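Local coordinates for protein putative oxidoreductase molybdopterin-binding subunit (Sulfolobus tokodaii, PDB 4ZOH) that probably serves as the molybdenum-cofactor subunit of an oxidoreductase related to aldehyde oxidase and xanthine dehydrogenase, and holds a bound pterin cytosine dinucleotide, at residues 558-563 with 661-666; 379-384 with 564-569; 31-36 with 90-95; 52-57 with 81-86. All coordinates share one frame; numbering follows the deposited sequence.

From the N terminus, strand 32-38 starts the first of two separate clusters. Interaction 3 brings it against helix 88-95, and interaction 4 lies wholly within that loop, pairing 52-57 with strand 79-85. The two touch through the sheet shared by strands 32-38 and 79-85, where Ala-35 and Val-83 probably bond through their backbones, all within the a/b hammerhead region. Interaction 2 closes a much longer loop, from 379-384 to 564-569. Interaction 1 crosses it, since 558-563 falls before that loop ends and 661-666 after. These two meet where Pro-662 packs on Asp-381, in the cofactor-binding part, with centres about 47 to 51 Å from those of the hammerhead pair.

Interaction 1 (558-563 with 661-666); sequences YNVKQP and SPHPTG
His-663 reaches across to Tyr-558, where its ND1 and the phenol OH form a 2.7 Å hydrogen bond lying near the plane of both rings. The rings meet rim to rim, planes 78° apart, neither lying over the face of the other. Tyr-558 gets there because its CG lies anti to the backbone N (chi1 178°), which carries the ring out from the end of strand 553-559. A tyrosine suits this place since its long flat group brings a hydroxyl to the histidine while its CZ packs on CD of Pro-664 at 3.6 Å. The facing segment, 661-666, lies in the loop between strand 651-655 and helix 673-688, shaped by an ST turn in which Ser-661 OG accepts from His-663 N, and by a type I turn from His-663 to Gly-666. Gln-562 covers both prolyl and imidazole groups: its CG rests 3.6 Å from CG of Pro-662, and the bend at its second torsion folds the amide back so that OE1 comes within 3.3 Å of His-663 CE1. With an alanine here, Pro-662 would probably lose its aliphatic cover and a gap would open beside the imidazole. Thr-488 of helix 486-512 also touches His-663.

Interaction 2 (379-384 with 564-569); sequences TYDSGN and PTTPYG
The turn that follows the short strand 379-380 presents a carboxylate to the threonine-rich approach to strand 568-577, with Asp-381 gripped by Thr-565 and Thr-566. Its CG stands between the backbone N and the carbonyl carbon (chi1 54°), which directs both oxygens at 564-569. OD2 uses its syn lone pair to accept from Thr-565 OG1 at 2.7 Å. OD1 takes two bonds from one residue, Thr-566 OG1 at 2.8 Å and Thr-566 N at 3.0 Å, both arriving from the same face, above the carboxylate plane. Aspartate offers two acceptor oxygens, one for each threonine, and three bonds to them restrict its rotation, while the methyl CG2 of Thr-566 lies at the edge of the Tyr-380 ring. A salt bridge from OD1 to Lys-668 probably helps balance the charge.

Further on, the OH of Tyr-568 accepts from Asn-384 N at 2.8 Å, in a bond 161° at the hydrogen. The phenol passes close by Gly-383, its OH 3.2 Å from the glycine CA; a side chain there would run into the ring, and the backbone angles also favour glycine. Asn-384 itself is the N-cap of helix 385-401, its OD1 accepting from Lys-387 N. The contact thus joins the start of that helix to strand 568-577, while Tyr-380 and Tyr-568 both pack on Ile-412 of the adjoining strand 405-412.

Interaction 3 (31-36 with 90-95); sequences TLFVAF and EAYDLI
Tyr-92 leans from helix 88-95 over Ala-35 of strand 32-38, within the a/b hammerhead domain of the aldehyde oxidase and xanthine dehydrogenase family. Its CB leaves the helix flank, and a chi1 of -79°, with CG anti to the carbonyl carbon, swings the ring over to the strand. Further out, CE1 has two partners: Phe-33 CE1 at the ring edge, 3.8 Å away, and the methyl of Ala-35. As a CH-pi contact, Ala-35 CB lies over one face of the Tyr-92 ring, offset toward the rim and 3.7 Å from Tyr-92 CZ; a small alanine lets the aromatic plane settle this near the strand. At the tip, OH accepts from a water at 2.7 Å that also donates to Val-34 O, and it is hydrogen-bonded to Glu-247 as well. An alanine in its place is likely to strip the cover from the Ala-35 methyl and leave the water and Glu-247 without their hydroxyl partner.

Beside it, Ala-91 puts its CB 3.7 Å from CD1 at the edge of the Phe-33 ring, and Ile-95 CD1 reaches to 3.6 Å from Phe-36 O. The small side chains of Ala-35 and Ala-91 allow strand and helix axes to approach to 8.1 Å. The helix thus packs on one side of the sheet, inclined 36° to strand 32-38, which runs between strands 79-85 and 239-241; Phe-36 turns its ring the other way, toward helix 223-235 and Trp-241.

Interaction 4 (52-57 with 81-86); sequences EGIFTG and AIVIAK
Strands 54-56 and 81-85 run antiparallel, their directions 155° apart, and three backbone bonds stitch them together. Phe-55 and Ile-82 form the hydrogen-bonded pair: Phe-55 N gives a nearly straight bond to Ile-82 O (2.7 Å, 173° at the hydrogen), and Ile-82 N returns one of 2.9 Å to Phe-55 O. At the end where 52-57 enters its strand, Ile-84 N donates to Gly-53 O at 2.9 Å. That same carbonyl also takes a CA-H...O contact from Val-83 CA. Gly-53 has a positive phi of 88°, a conformation that glycine adopts easily as the chain turns into its strand. Ile-54 stands opposite Val-83 in a non-hydrogen-bonded pair. Strand 54-56 is an outermost strand, within this chain, of a mixed sheet, and 79-85 lies between it and 32-38 in the part assigned to the hammerhead family.

Side chains alternate between the two faces. On one, Ile-54 and Val-83 lie side by side and point the same way, CG1 to CG1 at 4.0 Å; branched residues of this kind suit extended strands, and Val-83 meets Leu-94 and Ile-95 of helix 88-95. On the other, Phe-55 has CG anti to the carbonyl carbon, which lays the ring back along the neighbouring strand, with Ile-82 O at its edge and CE2 3.8 Å from Ile-84 CG1. Phe-55 CB also approaches Ile-82 CD1 at 4.1 Å. Leu-231 of helix 223-235 packs on both Phe-55 and Ile-82, and Met-234 of that helix touches the phenylalanine.

Interaction 1 (558-563 with 661-666)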
loop_
_atom_site.group_PDB
_atom_site.type_symbol
_atom_site.label_atom_id
_atom_site.label_comp_id
_atom_site.label_asym_id
_atom_site.label_seq_id
_atom_site.Cartn_x
_atom_site.Cartn_y
_atom_site.Cartn_z
ATOM N N TYR A 558 10.004 -21.223 -21.947
ATOM C CA TYR A 558 11.196 -21.728 -22.603
ATOM C C TYR A 558 11.841 -22.788 -21.711
ATOM O O TYR A 558 12.436 -22.475 -20.694
ATOM C CB TYR A 558 12.172 -20.547 -22.933
ATOM C CG TYR A 558 13.471 -20.995 -23.589
ATOM C CD1 TYR A 558 13.478 -21.523 -24.920
ATOM C CD2 TYR A 558 14.684 -20.913 -22.902
ATOM C CE1 TYR A 558 14.674 -21.941 -25.525
ATOM C CE2 TYR A 558 15.878 -21.356 -23.506
ATOM C CZ TYR A 558 15.852 -21.857 -24.816
ATOM O OH TYR A 558 16.991 -22.259 -25.404
ATOM N N ASN A 559 11.633 -24.056 -22.053
ATOM C CA ASN A 559 12.222 -25.180 -21.304
ATOM C C ASN A 559 13.701 -25.260 -21.702
ATOM O O ASN A 559 14.031 -25.069 -22.831
ATOM C CB ASN A 559 11.450 -26.496 -21.548
ATOM C CG ASN A 559 11.180 -26.747 -23.036
ATOM O OD1 ASN A 559 10.736 -25.843 -23.767
ATOM N ND2 ASN A 559 11.432 -27.984 -23.499
ATOM N N VAL A 560 14.593 -25.440 -20.760
ATOM C CA VAL A 560 16.039 -25.425 -21.101
ATOM C C VAL A 560 16.512 -26.878 -21.351
ATOM O O VAL A 560 16.697 -27.635 -20.406
ATOM C CB VAL A 560 16.867 -24.746 -19.999
ATOM C CG1 VAL A 560 18.394 -24.866 -20.255
ATOM C CG2 VAL A 560 16.427 -23.273 -19.820
ATOM N N LYS A 561 16.703 -27.232 -22.623
ATOM C CA LYS A 561 17.195 -28.555 -22.997
ATOM C C LYS A 561 18.724 -28.665 -23.019
ATOM O O LYS A 561 19.247 -29.731 -22.819
ATOM C CB LYS A 561 16.565 -29.003 -24.321
ATOM C CG LYS A 561 15.120 -29.405 -24.139
ATOM C CD LYS A 561 14.276 -29.069 -25.361
ATOM C CE LYS A 561 13.314 -30.205 -25.716
ATOM N NZ LYS A 561 12.725 -29.960 -27.063
ATOM N N GLN A 562 19.439 -27.555 -23.170
ATOM C CA GLN A 562 20.885 -27.600 -23.350
ATOM C C GLN A 562 21.554 -27.535 -22.007
ATOM O O GLN A 562 20.978 -27.055 -21.029
ATOM C CB GLN A 562 21.379 -26.455 -24.262
ATOM C CG GLN A 562 20.639 -26.300 -25.590
ATOM C CD GLN A 562 19.323 -25.535 -25.443
ATOM O OE1 GLN A 562 18.727 -25.373 -24.319
ATOM N NE2 GLN A 562 18.835 -25.063 -26.564
ATOM N N PRO A 563 22.796 -28.026 -21.932
ATOM C CA PRO A 563 23.443 -27.808 -20.676
ATOM C C PRO A 563 23.914 -26.306 -20.492
ATOM O O PRO A 563 23.756 -25.452 -21.409
ATOM C CB PRO A 563 24.600 -28.798 -20.733
ATOM C CG PRO A 563 24.962 -28.877 -22.174
ATOM C CD PRO A 563 23.650 -28.772 -22.888
ATOM N N SER A 661 25.736 -19.016 -27.630
ATOM C CA SER A 661 25.104 -20.090 -26.887
ATOM C C SER A 661 24.155 -20.782 -27.857
ATOM O O SER A 661 23.861 -20.240 -28.924
ATOM C CB SER A 661 24.340 -19.500 -25.681
ATOM O OG SER A 661 23.152 -18.939 -26.161
ATOM N N PRO A 662 23.654 -21.984 -27.520
ATOM C CA PRO A 662 22.616 -22.535 -28.455
ATOM C C PRO A 662 21.217 -21.878 -28.319
ATOM O O PRO A 662 20.304 -22.210 -29.072
ATOM C CB PRO A 662 22.546 -24.032 -28.105
ATOM C CG PRO A 662 23.234 -24.170 -26.756
ATOM C CD PRO A 662 24.132 -22.976 -26.533
ATOM N N HIS A 663 21.047 -20.955 -27.376
ATOM C CA HIS A 663 19.707 -20.390 -27.105
ATOM C C HIS A 663 19.304 -19.356 -28.163
ATOM O O HIS A 663 20.172 -18.744 -28.809
ATOM C CB HIS A 663 19.709 -19.764 -25.687
ATOM C CG HIS A 663 20.122 -20.743 -24.616
ATOM N ND1 HIS A 663 19.339 -21.828 -24.245
ATOM C CD2 HIS A 663 21.256 -20.831 -23.886
ATOM C CE1 HIS A 663 19.953 -22.501 -23.277
ATOM N NE2 HIS A 663 21.131 -21.929 -23.063
ATOM N N PRO A 664 17.992 -19.131 -28.324
ATOM C CA PRO A 664 17.523 -18.183 -29.339
ATOM C C PRO A 664 18.114 -16.768 -29.204
ATOM O O PRO A 664 18.098 -16.025 -30.164
ATOM C CB PRO A 664 15.982 -18.134 -29.138
ATOM C CG PRO A 664 15.653 -19.426 -28.475
ATOM C CD PRO A 664 16.892 -19.888 -27.707
ATOM N N THR A 665 18.642 -16.395 -28.051
ATOM C CA THR A 665 19.256 -15.076 -27.937
ATOM C C THR A 665 20.711 -15.128 -28.432
ATOM O O THR A 665 21.265 -14.078 -28.721
ATOM C CB THR A 665 19.246 -14.538 -26.487
ATOM O OG1 THR A 665 19.984 -15.454 -25.663
ATOM C CG2 THR A 665 17.807 -14.427 -25.988
ATOM N N GLY A 666 21.316 -16.330 -28.487
ATOM C CA GLY A 666 22.787 -16.485 -28.706
ATOM C C GLY A 666 23.712 -16.055 -27.567
ATOM O O GLY A 666 24.962 -16.210 -27.636
HETATM O O HOH W 1 22.379 -22.849 -21.224
#

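Interaction 2 (379-384 with 564-569)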
loop_
_atom_site.group_PDB
_atom_site.type_symbol
_atom_site.label_atom_id
_atom_site.label_comp_id
_atom_site.label_asym_id
_atom_site.label_seq_id
_atom_site.Cartn_x
_atom_site.Cartn_y
_atom_site.Cartn_z
ATOM N N THR A 379 31.026 -29.682 -20.366
ATOM C CA THR A 379 31.188 -29.321 -21.765
ATOM C C THR A 379 31.216 -27.791 -21.988
ATOM O O THR A 379 30.223 -27.078 -21.769
ATOM C CB THR A 379 30.104 -29.965 -22.620
ATOM O OG1 THR A 379 30.275 -31.390 -22.532
ATOM C CG2 THR A 379 30.218 -29.547 -24.128
ATOM N N TYR A 380 32.382 -27.314 -22.396
ATOM C CA TYR A 380 32.564 -25.958 -22.805
ATOM C C TYR A 380 32.063 -25.910 -24.224
ATOM O O TYR A 380 32.632 -26.569 -25.116
ATOM C CB TYR A 380 34.018 -25.627 -22.748
ATOM C CG TYR A 380 34.706 -25.797 -21.419
ATOM C CD1 TYR A 380 34.018 -25.733 -20.168
ATOM C CD2 TYR A 380 36.086 -26.003 -21.391
ATOM C CE1 TYR A 380 34.703 -25.920 -18.957
ATOM C CE2 TYR A 380 36.773 -26.166 -20.190
ATOM C CZ TYR A 380 36.083 -26.109 -18.981
ATOM O OH TYR A 380 36.836 -26.262 -17.822
ATOM N N ASP A 381 30.991 -25.136 -24.472
ATOM C CA ASP A 381 30.218 -25.385 -25.695
ATOM C C ASP A 381 30.654 -24.721 -26.981
ATOM O O ASP A 381 30.480 -25.323 -28.079
ATOM C CB ASP A 381 28.733 -25.086 -25.486
ATOM C CG ASP A 381 28.463 -23.634 -24.926
ATOM O OD1 ASP A 381 29.401 -22.914 -24.456
ATOM O OD2 ASP A 381 27.255 -23.272 -24.944
ATOM N N SER A 382 31.127 -23.475 -26.894
ATOM C CA SER A 382 31.382 -22.714 -28.121
ATOM C C SER A 382 32.336 -21.579 -27.795
ATOM O O SER A 382 32.442 -21.154 -26.628
ATOM C CB SER A 382 30.116 -22.193 -28.810
ATOM O OG SER A 382 29.668 -21.110 -28.035
ATOM N N GLY A 383 33.081 -21.179 -28.828
ATOM C CA GLY A 383 34.105 -20.145 -28.736
ATOM C C GLY A 383 35.467 -20.687 -29.105
ATOM O O GLY A 383 35.589 -21.778 -29.665
ATOM N N ASN A 384 36.493 -19.948 -28.716
ATOM C CA ASN A 384 37.842 -20.261 -29.097
ATOM C C ASN A 384 38.740 -19.615 -28.137
ATOM O O ASN A 384 39.048 -18.425 -28.304
ATOM C CB ASN A 384 38.156 -19.708 -30.515
ATOM C CG ASN A 384 39.547 -20.119 -31.034
ATOM O OD1 ASN A 384 40.573 -20.188 -30.295
ATOM N ND2 ASN A 384 39.595 -20.349 -32.319
ATOM N N PRO A 564 24.417 -25.957 -19.294
ATOM C CA PRO A 564 24.810 -24.553 -19.111
ATOM C C PRO A 564 25.780 -24.077 -20.264
ATOM O O PRO A 564 26.676 -24.818 -20.643
ATOM C CB PRO A 564 25.548 -24.565 -17.757
ATOM C CG PRO A 564 25.122 -25.834 -17.055
ATOM C CD PRO A 564 24.374 -26.719 -18.023
ATOM N N THR A 565 25.543 -22.898 -20.832
ATOM C CA THR A 565 26.426 -22.283 -21.821
ATOM C C THR A 565 27.604 -21.613 -21.125
ATOM O O THR A 565 27.458 -21.059 -20.013
ATOM C CB THR A 565 25.656 -21.309 -22.703
ATOM O OG1 THR A 565 26.426 -20.983 -23.864
ATOM C CG2 THR A 565 25.246 -20.007 -21.928
ATOM N N THR A 566 28.785 -21.679 -21.755
ATOM C CA THR A 566 30.049 -21.354 -21.051
ATOM C C THR A 566 30.796 -20.131 -21.655
ATOM O O THR A 566 31.371 -20.261 -22.742
ATOM C CB THR A 566 30.996 -22.586 -21.042
ATOM O OG1 THR A 566 31.280 -22.968 -22.415
ATOM C CG2 THR A 566 30.346 -23.806 -20.253
ATOM N N PRO A 567 30.750 -18.922 -20.993
ATOM C CA PRO A 567 31.621 -17.822 -21.479
ATOM C C PRO A 567 33.005 -18.056 -20.933
ATOM O O PRO A 567 33.174 -18.886 -20.035
ATOM C CB PRO A 567 31.028 -16.579 -20.803
ATOM C CG PRO A 567 30.503 -17.108 -19.489
ATOM C CD PRO A 567 29.870 -18.448 -19.893
ATOM N N TYR A 568 33.971 -17.286 -21.421
ATOM C CA TYR A 568 35.371 -17.408 -21.022
ATOM C C TYR A 568 36.034 -16.059 -21.301
ATOM O O TYR A 568 35.521 -15.247 -22.084
ATOM C CB TYR A 568 36.072 -18.542 -21.852
ATOM C CG TYR A 568 35.957 -18.329 -23.365
ATOM C CD1 TYR A 568 37.006 -17.726 -24.096
ATOM C CD2 TYR A 568 34.784 -18.670 -24.058
ATOM C CE1 TYR A 568 36.883 -17.538 -25.476
ATOM C CE2 TYR A 568 34.647 -18.458 -25.422
ATOM C CZ TYR A 568 35.701 -17.872 -26.125
ATOM O OH TYR A 568 35.557 -17.629 -27.470
ATOM N N GLY A 569 37.178 -15.803 -20.682
ATOM C CA GLY A 569 37.939 -14.646 -21.073
ATOM C C GLY A 569 39.255 -14.559 -20.388
ATOM O O GLY A 569 39.641 -15.477 -19.678
HETATM O O HOH W 2 28.078 -26.629 -19.465
HETATM O O HOH W 3 28.060 -26.429 -22.768
#

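Interaction 3 (31-36 with 90-95)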
loop_
_atom_site.group_PDB
_atom_site.type_symbol
_atom_site.label_atom_id
_atom_site.label_comp_id
_atom_site.label_asym_id
_atom_site.label_seq_id
_atom_site.Cartn_x
_atom_site.Cartn_y
_atom_site.Cartn_z
ATOM N N THR A 31 0.170 -2.071 10.422
ATOM C CA THR A 31 1.394 -2.863 10.307
ATOM C C THR A 31 2.151 -2.874 11.621
ATOM O O THR A 31 2.345 -1.827 12.212
ATOM C CB THR A 31 2.322 -2.282 9.203
ATOM O OG1 THR A 31 1.678 -2.454 7.907
ATOM C CG2 THR A 31 3.655 -3.047 9.227
ATOM N N LEU A 32 2.535 -4.058 12.069
ATOM C CA LEU A 32 3.345 -4.226 13.252
ATOM C C LEU A 32 4.816 -4.511 12.853
ATOM O O LEU A 32 5.087 -4.951 11.720
ATOM C CB LEU A 32 2.812 -5.414 14.098
ATOM C CG LEU A 32 1.401 -5.265 14.708
ATOM C CD1 LEU A 32 0.934 -6.571 15.356
ATOM C CD2 LEU A 32 1.468 -4.190 15.755
ATOM N N PHE A 33 5.748 -4.248 13.768
ATOM C CA PHE A 33 7.164 -4.476 13.490
ATOM C C PHE A 33 7.668 -5.689 14.238
ATOM O O PHE A 33 7.338 -5.871 15.412
ATOM C CB PHE A 33 8.015 -3.241 13.789
ATOM C CG PHE A 33 9.365 -3.327 13.172
ATOM C CD1 PHE A 33 10.453 -3.897 13.890
ATOM C CD2 PHE A 33 9.551 -2.946 11.794
ATOM C CE1 PHE A 33 11.703 -4.022 13.279
ATOM C CE2 PHE A 33 10.801 -3.091 11.183
ATOM C CZ PHE A 33 11.884 -3.611 11.936
ATOM N N VAL A 34 8.456 -6.506 13.538
ATOM C CA VAL A 34 8.967 -7.810 14.020
ATOM C C VAL A 34 10.497 -7.762 14.091
ATOM O O VAL A 34 11.152 -7.385 13.116
ATOM C CB VAL A 34 8.462 -8.939 13.077
ATOM C CG1 VAL A 34 8.964 -10.344 13.438
ATOM C CG2 VAL A 34 6.920 -8.956 13.035
ATOM N N ALA A 35 11.069 -8.155 15.224
ATOM C CA ALA A 35 12.522 -8.318 15.318
ATOM C C ALA A 35 12.811 -9.708 15.879
ATOM O O ALA A 35 11.979 -10.260 16.632
ATOM C CB ALA A 35 13.122 -7.198 16.183
ATOM N N PHE A 36 13.970 -10.272 15.522
ATOM C CA PHE A 36 14.393 -11.548 16.037
ATOM C C PHE A 36 15.469 -11.427 17.110
ATOM O O PHE A 36 16.404 -10.645 16.961
ATOM C CB PHE A 36 14.825 -12.485 14.911
ATOM C CG PHE A 36 13.724 -12.808 13.970
ATOM C CD1 PHE A 36 13.117 -14.099 13.985
ATOM C CD2 PHE A 36 13.255 -11.830 13.048
ATOM C CE1 PHE A 36 12.082 -14.424 13.128
ATOM C CE2 PHE A 36 12.204 -12.172 12.176
ATOM C CZ PHE A 36 11.609 -13.449 12.219
ATOM N N GLU A 90 10.317 0.298 19.477
ATOM C CA GLU A 90 9.751 -0.433 20.598
ATOM C C GLU A 90 10.039 -1.888 20.482
ATOM O O GLU A 90 10.293 -2.533 21.502
ATOM C CB GLU A 90 8.244 -0.184 20.735
ATOM C CG GLU A 90 7.972 1.282 21.085
ATOM C CD GLU A 90 6.501 1.592 21.350
ATOM O OE1 GLU A 90 5.698 0.633 21.375
ATOM O OE2 GLU A 90 6.127 2.775 21.526
ATOM N N ALA A 91 10.089 -2.404 19.251
ATOM C CA ALA A 91 10.522 -3.795 19.023
ATOM C C ALA A 91 11.911 -4.033 19.615
ATOM O O ALA A 91 12.162 -5.076 20.268
ATOM C CB ALA A 91 10.462 -4.211 17.553
ATOM N N TYR A 92 12.822 -3.066 19.426
ATOM C CA TYR A 92 14.179 -3.311 19.902
ATOM C C TYR A 92 14.282 -3.100 21.413
ATOM O O TYR A 92 15.069 -3.770 22.037
ATOM C CB TYR A 92 15.252 -2.621 19.048
ATOM C CG TYR A 92 15.510 -3.439 17.750
ATOM C CD1 TYR A 92 14.655 -3.270 16.615
ATOM C CD2 TYR A 92 16.566 -4.381 17.636
ATOM C CE1 TYR A 92 14.839 -3.979 15.419
ATOM C CE2 TYR A 92 16.759 -5.129 16.426
ATOM C CZ TYR A 92 15.881 -4.905 15.311
ATOM O OH TYR A 92 15.962 -5.556 14.080
ATOM N N ASP A 93 13.449 -2.231 21.984
ATOM C CA ASP A 93 13.279 -2.179 23.445
ATOM C C ASP A 93 12.844 -3.549 23.935
ATOM O O ASP A 93 13.474 -4.097 24.822
ATOM C CB ASP A 93 12.230 -1.144 23.878
ATOM C CG ASP A 93 12.609 0.204 23.533
ATOM O OD1 ASP A 93 13.823 0.435 23.373
ATOM O OD2 ASP A 93 11.690 1.071 23.426
ATOM N N LEU A 94 11.790 -4.114 23.322
ATOM C CA LEU A 94 11.270 -5.403 23.738
ATOM C C LEU A 94 12.269 -6.537 23.637
ATOM O O LEU A 94 12.206 -7.475 24.431
ATOM C CB LEU A 94 9.996 -5.723 22.968
ATOM C CG LEU A 94 9.158 -6.937 23.372
ATOM C CD1 LEU A 94 8.705 -6.888 24.827
ATOM C CD2 LEU A 94 7.958 -6.935 22.458
ATOM N N ILE A 95 13.193 -6.473 22.658
ATOM C CA ILE A 95 14.259 -7.481 22.530
ATOM C C ILE A 95 15.000 -7.636 23.903
ATOM O O ILE A 95 15.269 -8.737 24.348
ATOM C CB ILE A 95 15.297 -7.125 21.416
ATOM C CG1 ILE A 95 14.743 -7.332 19.998
ATOM C CG2 ILE A 95 16.590 -7.957 21.584
ATOM C CD1 ILE A 95 14.697 -8.769 19.534
HETATM O O HOH W 4 13.852 -6.647 12.823
#

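Interaction 4 (52-57 with 81-86)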
loop_
_atom_site.group_PDB
_atom_site.type_symbol
_atom_site.label_atom_id
_atom_site.label_comp_id
_atom_site.label_asym_id
_atom_site.label_seq_id
_atom_site.Cartn_x
_atom_site.Cartn_y
_atom_site.Cartn_z
ATOM N N GLU A 52 4.054 -12.004 26.524
ATOM C CA GLU A 52 3.241 -11.160 25.678
ATOM C C GLU A 52 4.150 -10.396 24.664
ATOM O O GLU A 52 5.025 -9.632 25.072
ATOM C CB GLU A 52 2.475 -10.181 26.544
ATOM C CG GLU A 52 1.479 -9.338 25.768
ATOM C CD GLU A 52 0.517 -8.656 26.714
ATOM O OE1 GLU A 52 0.721 -7.450 27.018
ATOM O OE2 GLU A 52 -0.397 -9.359 27.199
ATOM N N GLY A 53 3.949 -10.645 23.366
ATOM C CA GLY A 53 4.719 -9.988 22.301
ATOM C C GLY A 53 5.989 -10.768 22.005
ATOM O O GLY A 53 6.766 -10.340 21.154
ATOM N N ILE A 54 6.167 -11.933 22.673
ATOM C CA ILE A 54 7.380 -12.767 22.570
ATOM C C ILE A 54 7.001 -14.148 22.151
ATOM O O ILE A 54 6.246 -14.835 22.839
ATOM C CB ILE A 54 8.240 -12.718 23.857
ATOM C CG1 ILE A 54 8.713 -11.272 24.101
ATOM C CG2 ILE A 54 9.453 -13.614 23.717
ATOM C CD1 ILE A 54 9.134 -10.996 25.527
ATOM N N PHE A 55 7.451 -14.523 20.956
ATOM C CA PHE A 55 7.216 -15.831 20.334
ATOM C C PHE A 55 8.517 -16.630 20.285
ATOM O O PHE A 55 9.624 -16.053 20.358
ATOM C CB PHE A 55 6.554 -15.684 18.910
ATOM C CG PHE A 55 5.232 -14.947 18.959
ATOM C CD1 PHE A 55 4.020 -15.665 18.966
ATOM C CD2 PHE A 55 5.202 -13.551 19.126
ATOM C CE1 PHE A 55 2.805 -14.988 19.072
ATOM C CE2 PHE A 55 4.006 -12.867 19.239
ATOM C CZ PHE A 55 2.813 -13.581 19.236
ATOM N N THR A 56 8.410 -17.954 20.161
ATOM C CA THR A 56 9.643 -18.735 20.203
ATOM C C THR A 56 9.599 -19.677 19.039
ATOM O O THR A 56 8.601 -19.719 18.315
ATOM C CB THR A 56 9.763 -19.577 21.520
ATOM O OG1 THR A 56 8.789 -20.594 21.453
ATOM C CG2 THR A 56 9.523 -18.719 22.743
ATOM N N GLY A 57 10.634 -20.495 18.908
ATOM C CA GLY A 57 10.660 -21.436 17.827
ATOM C C GLY A 57 9.512 -22.398 17.866
ATOM O O GLY A 57 9.163 -22.967 16.827
ATOM N N ALA A 81 14.174 -16.429 19.082
ATOM C CA ALA A 81 12.914 -15.854 19.558
ATOM C C ALA A 81 12.484 -14.736 18.601
ATOM O O ALA A 81 13.347 -14.165 17.880
ATOM C CB ALA A 81 13.109 -15.270 20.965
ATOM N N ILE A 82 11.190 -14.399 18.622
ATOM C CA ILE A 82 10.617 -13.346 17.741
ATOM C C ILE A 82 9.824 -12.383 18.618
ATOM O O ILE A 82 8.966 -12.847 19.389
ATOM C CB ILE A 82 9.668 -13.883 16.663
ATOM C CG1 ILE A 82 10.210 -15.101 15.939
ATOM C CG2 ILE A 82 9.335 -12.761 15.686
ATOM C CD1 ILE A 82 9.646 -16.419 16.397
ATOM N N VAL A 83 10.125 -11.076 18.558
ATOM C CA VAL A 83 9.334 -10.145 19.264
ATOM C C VAL A 83 8.486 -9.361 18.261
ATOM O O VAL A 83 8.926 -9.150 17.081
ATOM C CB VAL A 83 10.114 -9.219 20.175
ATOM C CG1 VAL A 83 11.068 -10.028 21.118
ATOM C CG2 VAL A 83 10.874 -8.120 19.441
ATOM N N ILE A 84 7.298 -8.918 18.736
ATOM C CA ILE A 84 6.358 -8.070 17.949
ATOM C C ILE A 84 5.989 -6.789 18.703
ATOM O O ILE A 84 5.679 -6.822 19.908
ATOM C CB ILE A 84 5.118 -8.853 17.504
ATOM C CG1 ILE A 84 5.567 -10.242 17.008
ATOM C CG2 ILE A 84 4.290 -8.029 16.475
ATOM C CD1 ILE A 84 4.759 -10.927 15.939
ATOM N N ALA A 85 6.109 -5.640 18.048
ATOM C CA ALA A 85 5.730 -4.405 18.725
ATOM C C ALA A 85 5.106 -3.399 17.731
ATOM O O ALA A 85 5.033 -3.650 16.519
ATOM C CB ALA A 85 6.922 -3.790 19.469
ATOM N N LYS A 86 4.684 -2.270 18.263
ATOM C CA LYS A 86 3.992 -1.238 17.527
ATOM C C LYS A 86 4.864 -0.635 16.475
ATOM O O LYS A 86 4.331 -0.213 15.468
ATOM C CB LYS A 86 3.545 -0.160 18.514
ATOM C CG LYS A 86 3.116 1.200 17.984
ATOM C CD LYS A 86 3.376 2.319 19.004
ATOM C CE LYS A 86 2.287 3.382 18.963
ATOM N NZ LYS A 86 1.925 3.927 20.316
#